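Local coordinates for protein sucrose 6(F)-phosphate phosphorylase (Thermoanaerobacterium thermosaccharolyticum DSM 571, PDB 6S9V) that is a bacterial phosphorylase of the alpha-amylase kind, built round a closed eight-stranded parallel beta/alpha barrel with a separate antiparallel five-stranded sheet, at residues A[79-84]-A[203-208]; A[50-55]-A[89-94]; A[55-60]-A[72-77]; A[95-100]-A[195-200]. All coordinates share one frame; numbering follows the deposited sequence.

Interaction 1: residues A[79-84]-A[203-208]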
# COMPACT_ATOMS: atom_id res chain seq x y z
N GLY A 79 14.95 -7.63 -14.05
CA GLY A 79 14.53 -8.61 -15.04
C GLY A 79 13.89 -7.91 -16.24
O GLY A 79 14.30 -6.82 -16.63
N THR A 80 12.87 -8.57 -16.79
CA THR A 80 12.21 -8.10 -17.99
C THR A 80 10.70 -8.21 -17.81
O THR A 80 10.20 -8.87 -16.90
CB THR A 80 12.62 -8.89 -19.23
OG1 THR A 80 12.00 -10.18 -19.19
CG2 THR A 80 14.13 -9.04 -19.30
N TRP A 81 9.98 -7.56 -18.72
CA TRP A 81 8.52 -7.66 -18.72
C TRP A 81 8.07 -9.11 -18.86
O TRP A 81 6.98 -9.46 -18.40
CB TRP A 81 7.95 -6.81 -19.85
CG TRP A 81 7.49 -5.45 -19.42
CD1 TRP A 81 7.94 -4.26 -19.89
CD2 TRP A 81 6.48 -5.16 -18.45
NE1 TRP A 81 7.27 -3.23 -19.28
CE2 TRP A 81 6.37 -3.76 -18.38
CE3 TRP A 81 5.67 -5.95 -17.64
CZ2 TRP A 81 5.47 -3.13 -17.54
CZ3 TRP A 81 4.76 -5.32 -16.81
CH2 TRP A 81 4.68 -3.92 -16.75
N TYR A 82 8.87 -9.96 -19.51
CA TYR A 82 8.49 -11.37 -19.65
C TYR A 82 8.58 -12.12 -18.32
O TYR A 82 7.86 -13.11 -18.13
CB TYR A 82 9.34 -12.02 -20.72
CG TYR A 82 9.05 -11.41 -22.06
CD1 TYR A 82 7.95 -11.82 -22.80
CD2 TYR A 82 9.83 -10.37 -22.56
CE1 TYR A 82 7.66 -11.24 -24.02
CE2 TYR A 82 9.54 -9.79 -23.78
CZ TYR A 82 8.45 -10.23 -24.50
OH TYR A 82 8.17 -9.65 -25.71
N ASP A 83 9.45 -11.68 -17.41
CA ASP A 83 9.43 -12.24 -16.05
C ASP A 83 8.09 -11.96 -15.37
O ASP A 83 7.58 -12.81 -14.62
CB ASP A 83 10.58 -11.66 -15.23
CG ASP A 83 11.94 -12.07 -15.76
OD1 ASP A 83 12.07 -13.20 -16.27
OD2 ASP A 83 12.88 -11.25 -15.69
N ILE A 84 7.53 -10.77 -15.59
CA ILE A 84 6.22 -10.43 -15.03
C ILE A 84 5.13 -11.28 -15.68
O ILE A 84 4.22 -11.80 -15.02
CB ILE A 84 5.93 -8.93 -15.22
CG1 ILE A 84 7.03 -8.07 -14.58
CG2 ILE A 84 4.56 -8.55 -14.67
CD1 ILE A 84 6.98 -8.01 -13.10
N PHE A 203 1.08 -7.58 -20.57
CA PHE A 203 1.88 -8.56 -19.85
C PHE A 203 1.14 -9.20 -18.68
O PHE A 203 1.77 -9.76 -17.78
CB PHE A 203 3.19 -7.92 -19.40
CG PHE A 203 4.06 -7.48 -20.54
CD1 PHE A 203 4.73 -8.42 -21.31
CD2 PHE A 203 4.19 -6.14 -20.86
CE1 PHE A 203 5.52 -8.03 -22.38
CE2 PHE A 203 4.99 -5.74 -21.93
CZ PHE A 203 5.65 -6.69 -22.69
N GLY A 204 -0.19 -9.14 -18.68
CA GLY A 204 -0.99 -9.93 -17.76
C GLY A 204 -1.35 -9.27 -16.45
O GLY A 204 -1.95 -9.93 -15.60
N VAL A 205 -1.06 -7.97 -16.29
CA VAL A 205 -1.33 -7.27 -15.03
C VAL A 205 -2.83 -7.01 -14.91
O VAL A 205 -3.45 -6.48 -15.84
CB VAL A 205 -0.54 -5.96 -14.97
CG1 VAL A 205 -0.88 -5.17 -13.71
CG2 VAL A 205 0.94 -6.25 -15.04
N LYS A 206 -3.41 -7.37 -13.76
CA LYS A 206 -4.84 -7.31 -13.57
C LYS A 206 -5.31 -6.25 -12.58
O LYS A 206 -6.46 -5.83 -12.65
CB LYS A 206 -5.34 -8.66 -13.03
CG LYS A 206 -5.42 -9.80 -14.01
CD LYS A 206 -6.26 -10.93 -13.40
CE LYS A 206 -6.20 -12.20 -14.22
NZ LYS A 206 -6.55 -11.98 -15.64
N ILE A 207 -4.44 -5.80 -11.68
CA ILE A 207 -4.77 -4.80 -10.69
C ILE A 207 -3.69 -3.73 -10.69
O ILE A 207 -2.50 -4.05 -10.74
CB ILE A 207 -4.93 -5.42 -9.28
CG1 ILE A 207 -5.86 -6.64 -9.35
CG2 ILE A 207 -5.46 -4.39 -8.31
CD1 ILE A 207 -5.94 -7.41 -8.04
N VAL A 208 -4.09 -2.47 -10.62
CA VAL A 208 -3.14 -1.37 -10.66
C VAL A 208 -3.39 -0.48 -9.45
O VAL A 208 -4.51 0.02 -9.25
CB VAL A 208 -3.23 -0.55 -11.96
CG1 VAL A 208 -2.44 0.74 -11.84
CG2 VAL A 208 -2.69 -1.38 -13.12
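Ile84, in the first turn of helix 81-88, and Phe203, the first residue after helix 187-202, bring their backbones to 6.8 Å between Ile84 CA and Phe203 CA, and the rest of the gap is bridged by side chains. Phe203 carries most of it. Its ring lies almost parallel to the indole of Trp81 in an offset stack, with planes 9° apart and the centroids of the Phe203 ring and the Trp81 five-membered ring 4.3 Å apart. The offset places Trp81 CB over the centre of the Phe203 face, 3.6 Å from its centroid, a CH-pi contact, while Phe203 CD2 sits over the rim of the indole, 3.5 Å from Trp81 CD2. Tyr82 completes an aromatic cluster: the edge of Phe203, led by CE1, faces the Tyr82 ring in a T-shaped pair with planes at 83°. At the far edge of the indole, Trp81 CZ3 meets Val205 CG2 at 4.3 Å, and Ile84 CG2 touches the same methyl.

The start of helix 81-88 and the end of helix 187-202 both carry capping motifs. Thr80 and Asp83 form a capping box, its firmer half being Thr80 N to Asp83 OD2 at 2.9 Å; the bonds returning to Thr80 OG1 are weak. Gly204, with positive phi, is the C-prime residue of a Schellman motif in which Val205 N bonds Phe200 O. Phe203 O is buried here with no partner in the model. Trp81 NE1 is held by Tyr71 O, and the indole also touches Leu95 of strand 92-97 and Thr199 of helix 187-202, filling the layer between two neighbouring barrel helices and the strands beneath them.

Interaction 2: residues A[50-55]-A[89-94]. With SO4 (sulfate ion), chain E.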
# COMPACT_ATOMS: atom_id res chain seq x y z
N GLY A 50 -2.18 -16.15 -3.92
CA GLY A 50 -2.97 -16.09 -5.14
C GLY A 50 -2.60 -14.90 -6.00
O GLY A 50 -3.00 -14.82 -7.17
N GLY A 51 -1.85 -13.96 -5.43
CA GLY A 51 -1.43 -12.77 -6.15
C GLY A 51 -0.19 -12.18 -5.52
O GLY A 51 0.16 -12.50 -4.38
N VAL A 52 0.47 -11.29 -6.27
CA VAL A 52 1.70 -10.64 -5.82
C VAL A 52 1.64 -9.18 -6.25
O VAL A 52 1.47 -8.88 -7.43
CB VAL A 52 2.97 -11.30 -6.41
CG1 VAL A 52 4.23 -10.58 -5.90
CG2 VAL A 52 3.02 -12.79 -6.09
N HIS A 53 1.77 -8.27 -5.27
CA HIS A 53 2.05 -6.87 -5.55
C HIS A 53 3.57 -6.73 -5.62
O HIS A 53 4.25 -6.86 -4.59
CB HIS A 53 1.47 -5.95 -4.49
CG HIS A 53 1.83 -4.51 -4.68
ND1 HIS A 53 1.66 -3.56 -3.69
CD2 HIS A 53 2.33 -3.84 -5.75
CE1 HIS A 53 2.05 -2.38 -4.13
NE2 HIS A 53 2.47 -2.53 -5.38
N ILE A 54 4.09 -6.51 -6.82
CA ILE A 54 5.49 -6.20 -7.03
C ILE A 54 5.64 -4.69 -6.94
O ILE A 54 5.13 -3.96 -7.80
CB ILE A 54 5.98 -6.71 -8.39
CG1 ILE A 54 5.75 -8.21 -8.55
CG2 ILE A 54 7.48 -6.40 -8.56
CD1 ILE A 54 5.99 -8.70 -9.97
N LEU A 55 6.35 -4.22 -5.92
CA LEU A 55 6.58 -2.79 -5.78
C LEU A 55 7.38 -2.30 -6.99
O LEU A 55 8.01 -3.10 -7.69
CB LEU A 55 7.26 -2.50 -4.45
CG LEU A 55 6.27 -2.75 -3.30
CD1 LEU A 55 6.95 -3.09 -1.98
CD2 LEU A 55 5.35 -1.52 -3.15
N GLU A 89 1.13 -15.84 -15.08
CA GLU A 89 0.52 -17.12 -15.41
C GLU A 89 0.14 -17.90 -14.16
O GLU A 89 -0.75 -18.76 -14.22
CB GLU A 89 1.48 -17.95 -16.26
CG GLU A 89 1.77 -17.36 -17.63
CD GLU A 89 2.89 -18.09 -18.36
OE1 GLU A 89 3.81 -18.62 -17.69
OE2 GLU A 89 2.83 -18.18 -19.61
N ASN A 90 0.76 -17.61 -13.02
CA ASN A 90 0.53 -18.34 -11.79
C ASN A 90 -0.06 -17.50 -10.66
O ASN A 90 -0.62 -18.08 -9.72
CB ASN A 90 1.86 -18.94 -11.29
CG ASN A 90 2.57 -19.75 -12.36
OD1 ASN A 90 3.67 -19.40 -12.79
ND2 ASN A 90 1.94 -20.82 -12.80
N PHE A 91 0.04 -16.18 -10.73
CA PHE A 91 -0.42 -15.27 -9.69
C PHE A 91 -1.10 -14.07 -10.32
O PHE A 91 -0.71 -13.63 -11.39
CB PHE A 91 0.76 -14.79 -8.82
CG PHE A 91 1.57 -15.91 -8.22
CD1 PHE A 91 1.19 -16.49 -7.03
CD2 PHE A 91 2.71 -16.37 -8.85
CE1 PHE A 91 1.93 -17.53 -6.47
CE2 PHE A 91 3.46 -17.40 -8.31
CZ PHE A 91 3.06 -17.98 -7.12
N ASP A 92 -2.09 -13.51 -9.62
CA ASP A 92 -2.60 -12.19 -9.98
C ASP A 92 -1.52 -11.15 -9.70
O ASP A 92 -1.01 -11.08 -8.58
CB ASP A 92 -3.85 -11.82 -9.18
CG ASP A 92 -5.06 -12.66 -9.54
OD1 ASP A 92 -5.10 -13.23 -10.65
OD2 ASP A 92 -6.01 -12.68 -8.72
N ILE A 93 -1.15 -10.36 -10.70
CA ILE A 93 -0.10 -9.36 -10.55
C ILE A 93 -0.72 -7.99 -10.30
O ILE A 93 -1.62 -7.56 -11.02
CB ILE A 93 0.82 -9.32 -11.78
CG1 ILE A 93 1.42 -10.70 -12.04
CG2 ILE A 93 1.91 -8.29 -11.58
CD1 ILE A 93 2.19 -11.28 -10.87
N LEU A 94 -0.25 -7.32 -9.26
CA LEU A 94 -0.62 -5.95 -8.93
C LEU A 94 0.63 -5.08 -9.10
O LEU A 94 1.66 -5.36 -8.49
CB LEU A 94 -1.15 -5.89 -7.51
CG LEU A 94 -2.00 -4.73 -7.04
CD1 LEU A 94 -2.70 -5.12 -5.73
CD2 LEU A 94 -1.15 -3.50 -6.86
S SO4 E . 1.63 -1.71 -0.42
O1 SO4 E . 0.69 -1.14 0.53
O2 SO4 E . 1.87 -0.74 -1.49
O3 SO4 E . 1.07 -2.94 -0.99
O4 SO4 E . 2.89 -2.03 0.23
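A beta-alpha-beta unit of the barrel closes here: strands 51-54 and 92-97 lie side by side and parallel, paired as Gly51 with Asp92, Val52 with Ile93 and His53 with Leu94. Four backbone bonds knit them, running from Asp92 N to Gly50 O, Val52 N to Asp92 O, Leu94 N to Val52 O and Ile54 N to Leu94 O. The second is the shortest, 2.8 Å from Val52 N to Asp92 O; the last is the longest and most bent, 3.2 Å from Ile54 N to Leu94 O with 137° at the hydrogen.

His53 and Leu94 share one face of the sheet. His53 CG is anti to the backbone N (chi1 176°), and Leu94 CD2 lies over one face of the imidazole, toward its rim, in a CH-pi contact 3.9 Å from the ring centroid; Leu55 CG covers the rim of the other face. Both ring nitrogens are engaged: His53 ND1 donates a hydrogen bond of 2.8 Å to O3 of the sulfate, probably from the crystallisation liquor and also held by His309, while His53 NE2 hydrogen-bonds Asp96 OD1. In this crystal the two partners would hold the ring's rotation. On the face bearing Val52 and Ile93, Val52 CG2 approaches Phe91 CG at 4.0 Å.

Strand 22-25 pairs with the other edge of strand 51-54, and Arg209 of strand 207-210 touches both His53 and Leu94. Helix 81-88, the connection between the paired strands, covers Ile54 and Ile93 through Met87.

Interaction 3: residues A[55-60]-A[72-77]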
# COMPACT_ATOMS: atom_id res chain seq x y z
N LEU A 55 6.35 -4.22 -5.92
CA LEU A 55 6.58 -2.79 -5.78
C LEU A 55 7.38 -2.30 -6.99
O LEU A 55 8.01 -3.10 -7.69
CB LEU A 55 7.26 -2.50 -4.45
CG LEU A 55 6.27 -2.75 -3.30
CD1 LEU A 55 6.95 -3.09 -1.98
CD2 LEU A 55 5.35 -1.52 -3.15
N PRO A 56 7.33 -1.00 -7.28
CA PRO A 56 7.69 -0.50 -8.64
C PRO A 56 8.98 -1.11 -9.17
O PRO A 56 10.07 -0.88 -8.62
CB PRO A 56 7.83 1.01 -8.42
CG PRO A 56 6.86 1.30 -7.32
CD PRO A 56 6.89 0.09 -6.40
N PRO A 57 8.89 -1.90 -10.25
CA PRO A 57 10.08 -2.53 -10.85
C PRO A 57 10.61 -1.83 -12.10
O PRO A 57 11.42 -2.43 -12.80
CB PRO A 57 9.54 -3.92 -11.22
CG PRO A 57 8.13 -3.61 -11.68
CD PRO A 57 7.64 -2.48 -10.79
N PHE A 58 10.17 -0.61 -12.39
CA PHE A 58 10.62 0.11 -13.58
C PHE A 58 11.90 0.88 -13.27
O PHE A 58 12.19 1.18 -12.11
CB PHE A 58 9.50 1.04 -14.05
CG PHE A 58 8.14 0.43 -13.89
CD1 PHE A 58 7.73 -0.60 -14.71
CD2 PHE A 58 7.30 0.84 -12.87
CE1 PHE A 58 6.49 -1.18 -14.54
CE2 PHE A 58 6.06 0.26 -12.70
CZ PHE A 58 5.67 -0.76 -13.53
N PRO A 59 12.69 1.20 -14.29
CA PRO A 59 13.87 2.05 -14.06
C PRO A 59 13.44 3.32 -13.35
O PRO A 59 12.46 3.96 -13.74
CB PRO A 59 14.40 2.34 -15.47
CG PRO A 59 13.79 1.30 -16.35
CD PRO A 59 12.47 0.94 -15.73
N SER A 60 14.17 3.68 -12.30
CA SER A 60 13.75 4.75 -11.41
C SER A 60 14.97 5.52 -10.93
O SER A 60 16.04 4.95 -10.72
CB SER A 60 12.96 4.20 -10.23
OG SER A 60 12.67 5.18 -9.25
N SER A 72 8.00 1.28 -20.16
CA SER A 72 8.10 0.41 -21.33
C SER A 72 9.11 -0.71 -21.13
O SER A 72 9.22 -1.59 -22.00
CB SER A 72 8.44 1.23 -22.57
OG SER A 72 9.69 1.88 -22.41
N GLU A 73 9.85 -0.71 -20.03
CA GLU A 73 10.73 -1.82 -19.71
C GLU A 73 10.78 -1.98 -18.20
O GLU A 73 10.53 -1.04 -17.43
CB GLU A 73 12.16 -1.63 -20.25
CG GLU A 73 12.89 -0.47 -19.63
CD GLU A 73 14.39 -0.49 -19.90
OE1 GLU A 73 14.86 -1.20 -20.82
OE2 GLU A 73 15.10 0.23 -19.17
N ILE A 74 11.12 -3.19 -17.78
CA ILE A 74 11.46 -3.46 -16.39
C ILE A 74 12.91 -3.08 -16.17
O ILE A 74 13.76 -3.23 -17.06
CB ILE A 74 11.19 -4.95 -16.07
CG1 ILE A 74 9.70 -5.27 -16.22
CG2 ILE A 74 11.72 -5.30 -14.68
CD1 ILE A 74 8.77 -4.41 -15.39
N GLU A 75 13.21 -2.56 -14.98
CA GLU A 75 14.59 -2.27 -14.61
C GLU A 75 15.46 -3.50 -14.85
O GLU A 75 15.21 -4.55 -14.26
CB GLU A 75 14.64 -1.84 -13.14
CG GLU A 75 16.02 -1.89 -12.48
CD GLU A 75 17.08 -1.16 -13.26
OE1 GLU A 75 16.78 -0.07 -13.80
OE2 GLU A 75 18.21 -1.67 -13.34
N PRO A 76 16.48 -3.41 -15.73
CA PRO A 76 17.23 -4.64 -16.09
C PRO A 76 17.94 -5.31 -14.93
O PRO A 76 18.14 -6.53 -14.99
CB PRO A 76 18.21 -4.14 -17.17
CG PRO A 76 17.50 -2.97 -17.79
CD PRO A 76 16.76 -2.30 -16.66
N LYS A 77 18.29 -4.58 -13.87
CA LYS A 77 18.81 -5.24 -12.67
C LYS A 77 17.81 -6.25 -12.12
O LYS A 77 18.21 -7.24 -11.49
CB LYS A 77 19.12 -4.21 -11.59
CG LYS A 77 20.44 -3.47 -11.73
CD LYS A 77 20.51 -2.30 -10.73
CE LYS A 77 20.65 -2.77 -9.29
NZ LYS A 77 21.98 -3.37 -9.00
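Pro57 O and Glu75 N form the one hydrogen bond between these two loop segments, 2.8 Å long with 161° at the hydrogen, the donor lying in the carbonyl plane. Ile74 packs beside it: its CG2 comes 3.4 Å from Pro57 O, while Ile74 CD1 touches both Pro57 CG, at 3.8 Å, and Phe58 CD1. Glu73 O meets the Phe58 ring at its edge, in the ring plane. The same oxygen lies 3.3 Å from Pro59 CD.

Two glutamates approach Pro59. Glu73 CG stands between the backbone N and the carbonyl carbon (chi1 65°), and the extended chain beyond it brings OE2 to 3.3 Å from Pro59 CG. Glu75 bends at chi2 (52°), and its OE1 lies 3.6 Å from Pro59 CA. The other carboxylate oxygen, Glu75 OE2, accepts from Lys77 N at 3.0 Å, a bond within the 72-77 segment whose donor stands above the carboxylate plane and probably helps hold the group in place. A hexaethylene glycol, probably from the crystallisation liquor, lies next to this side chain.

Further out, Ser60 OG accepts from Ala67 N, Pro59 is bonded through its backbone to Ile69, and the Phe58 ring meets that of Tyr71, so the intervening loop is itself folded back on the 55-60 segment. The whole contact belongs to the long loop leaving barrel strand 51-54, and it rests on helix 81-88, where Phe58 and Ile74 touch Trp81 and Ile74 also reaches Ile84.

Interaction 4: residues A[95-100]-A[195-200]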
# COMPACT_ATOMS: atom_id res chain seq x y z
N LEU A 95 0.53 -4.04 -9.93
CA LEU A 95 1.62 -3.10 -10.13
C LEU A 95 1.17 -1.68 -9.84
O LEU A 95 -0.02 -1.37 -9.86
CB LEU A 95 2.16 -3.16 -11.57
CG LEU A 95 2.86 -4.42 -12.04
CD1 LEU A 95 3.36 -4.21 -13.47
CD2 LEU A 95 4.02 -4.79 -11.11
N ASP A 96 2.15 -0.81 -9.59
CA ASP A 96 1.91 0.60 -9.31
C ASP A 96 1.90 1.44 -10.58
O ASP A 96 2.76 1.28 -11.45
CB ASP A 96 3.00 1.17 -8.40
CG ASP A 96 2.97 0.60 -7.01
OD1 ASP A 96 3.53 -0.50 -6.79
OD2 ASP A 96 2.40 1.27 -6.14
N LEU A 97 0.96 2.38 -10.63
CA LEU A 97 0.98 3.48 -11.59
C LEU A 97 1.18 4.76 -10.80
O LEU A 97 0.37 5.09 -9.92
CB LEU A 97 -0.32 3.52 -12.40
CG LEU A 97 -0.45 4.67 -13.39
CD1 LEU A 97 0.70 4.64 -14.40
CD2 LEU A 97 -1.79 4.61 -14.10
N MET A 98 2.27 5.47 -11.08
CA MET A 98 2.56 6.72 -10.38
C MET A 98 1.80 7.84 -11.09
O MET A 98 2.35 8.62 -11.88
CB MET A 98 4.06 6.97 -10.32
CG MET A 98 4.74 6.32 -9.09
SD MET A 98 4.48 4.54 -8.84
CE MET A 98 5.45 3.84 -10.19
N VAL A 99 0.50 7.93 -10.80
CA VAL A 99 -0.33 8.90 -11.48
C VAL A 99 0.08 10.33 -11.14
O VAL A 99 -0.28 11.25 -11.88
CB VAL A 99 -1.83 8.72 -11.16
CG1 VAL A 99 -2.37 7.44 -11.79
CG2 VAL A 99 -2.08 8.73 -9.66
N ASN A 100 0.81 10.54 -10.05
CA ASN A 100 1.11 11.90 -9.61
C ASN A 100 2.41 12.45 -10.17
O ASN A 100 2.54 13.67 -10.30
CB ASN A 100 1.15 11.98 -8.07
CG ASN A 100 1.33 13.40 -7.56
OD1 ASN A 100 0.45 14.25 -7.70
ND2 ASN A 100 2.48 13.67 -6.94
N GLU A 195 -1.21 4.61 -22.19
CA GLU A 195 -0.18 3.74 -22.74
C GLU A 195 0.38 2.80 -21.68
O GLU A 195 0.74 1.66 -21.99
CB GLU A 195 0.95 4.57 -23.36
CG GLU A 195 2.09 3.75 -23.94
CD GLU A 195 1.63 2.77 -25.00
OE1 GLU A 195 0.64 3.07 -25.71
OE2 GLU A 195 2.24 1.68 -25.12
N VAL A 196 0.43 3.24 -20.42
CA VAL A 196 0.90 2.36 -19.36
C VAL A 196 -0.12 1.26 -19.10
O VAL A 196 0.25 0.09 -18.97
CB VAL A 196 1.21 3.16 -18.08
CG1 VAL A 196 1.71 2.22 -16.98
CG2 VAL A 196 2.24 4.24 -18.37
N PHE A 197 -1.41 1.60 -19.04
CA PHE A 197 -2.45 0.58 -18.92
C PHE A 197 -2.32 -0.47 -20.03
O PHE A 197 -2.44 -1.68 -19.78
CB PHE A 197 -3.84 1.22 -18.96
CG PHE A 197 -4.25 1.93 -17.69
CD1 PHE A 197 -3.89 1.45 -16.45
CD2 PHE A 197 -5.03 3.08 -17.76
CE1 PHE A 197 -4.28 2.11 -15.28
CE2 PHE A 197 -5.42 3.74 -16.60
CZ PHE A 197 -5.05 3.25 -15.37
N LYS A 198 -2.10 -0.01 -21.26
CA LYS A 198 -1.95 -0.94 -22.38
C LYS A 198 -0.74 -1.84 -22.20
O LYS A 198 -0.82 -3.06 -22.43
CB LYS A 198 -1.84 -0.14 -23.67
CG LYS A 198 -1.73 -0.97 -24.93
CD LYS A 198 -1.99 -0.11 -26.15
CE LYS A 198 -2.05 -0.95 -27.41
NZ LYS A 198 -0.68 -1.32 -27.87
N THR A 199 0.39 -1.27 -21.78
CA THR A 199 1.59 -2.06 -21.52
C THR A 199 1.35 -3.07 -20.41
O THR A 199 1.65 -4.27 -20.56
CB THR A 199 2.74 -1.12 -21.17
OG1 THR A 199 3.00 -0.26 -22.29
CG2 THR A 199 4.00 -1.91 -20.82
N PHE A 200 0.80 -2.61 -19.28
CA PHE A 200 0.49 -3.51 -18.17
C PHE A 200 -0.40 -4.65 -18.63
O PHE A 200 -0.13 -5.82 -18.35
CB PHE A 200 -0.20 -2.74 -17.03
CG PHE A 200 0.73 -1.87 -16.20
CD1 PHE A 200 2.04 -1.65 -16.57
CD2 PHE A 200 0.27 -1.26 -15.03
CE1 PHE A 200 2.87 -0.86 -15.80
CE2 PHE A 200 1.11 -0.47 -14.25
CZ PHE A 200 2.40 -0.27 -14.64
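Leu97, Phe200 and Leu95 account for most of the surface buried between strand 95-97 and the helical segment 195-200, whose axes run nearly antiparallel, at 169°, and 10.4 Å apart. Leu97 splits its two methyls: CD1 lies against Val196 CG1 at 3.7 Å, and CD2 meets Phe197 CE1 at the same 3.7 Å. Leu97 CG is anti to the backbone N (chi1 177°), which carries the branch point out toward the helix.

Phe200 is wedged between aliphatic groups. Leu95 CD1 stands over the centre of one face in a CH-pi contact, 4.1 Å from the ring centroid, and Val196 CG1 covers the rim of the opposite face. Leu95 CB adds a touch at Phe200 CE2, at 3.9 Å. The ring's edge points at the strand backbone, with Phe200 CZ 3.6 Å from Asp96 O, in the ring plane; that carbonyl is buried with no partner in the model.

The Asp96 side chain starts out away from the helix; its OD1 hydrogen-bonds His53 NE2 and its OD2 makes a salt bridge with Arg209. Helix 187-202 thus packs on the outside of the barrel, spanning strands 92-97 and 207-210, since Phe197 and Phe200 both also touch Val208 of the latter.

How the interactions relate
From the N terminus, strand 51-54 runs into the long loop that interaction 3 folds upon itself; interaction 2 then closes the larger loop round it when strand 92-97 returns beside strand 51-54. The two share Leu55. Interaction 1 crosses interaction 2, because it starts from helix 81-88, inside that loop, and ends beyond it on the approach to strand 207-210. Interaction 4 is nested within interaction 1, setting helix 187-202 against strand 92-97. Together they tie three successive barrel strands to two outer helices. Direct touches join them: Ile84 to Ile54, Trp81 to Ile74 and Phe200, and Phe58 to Phe200.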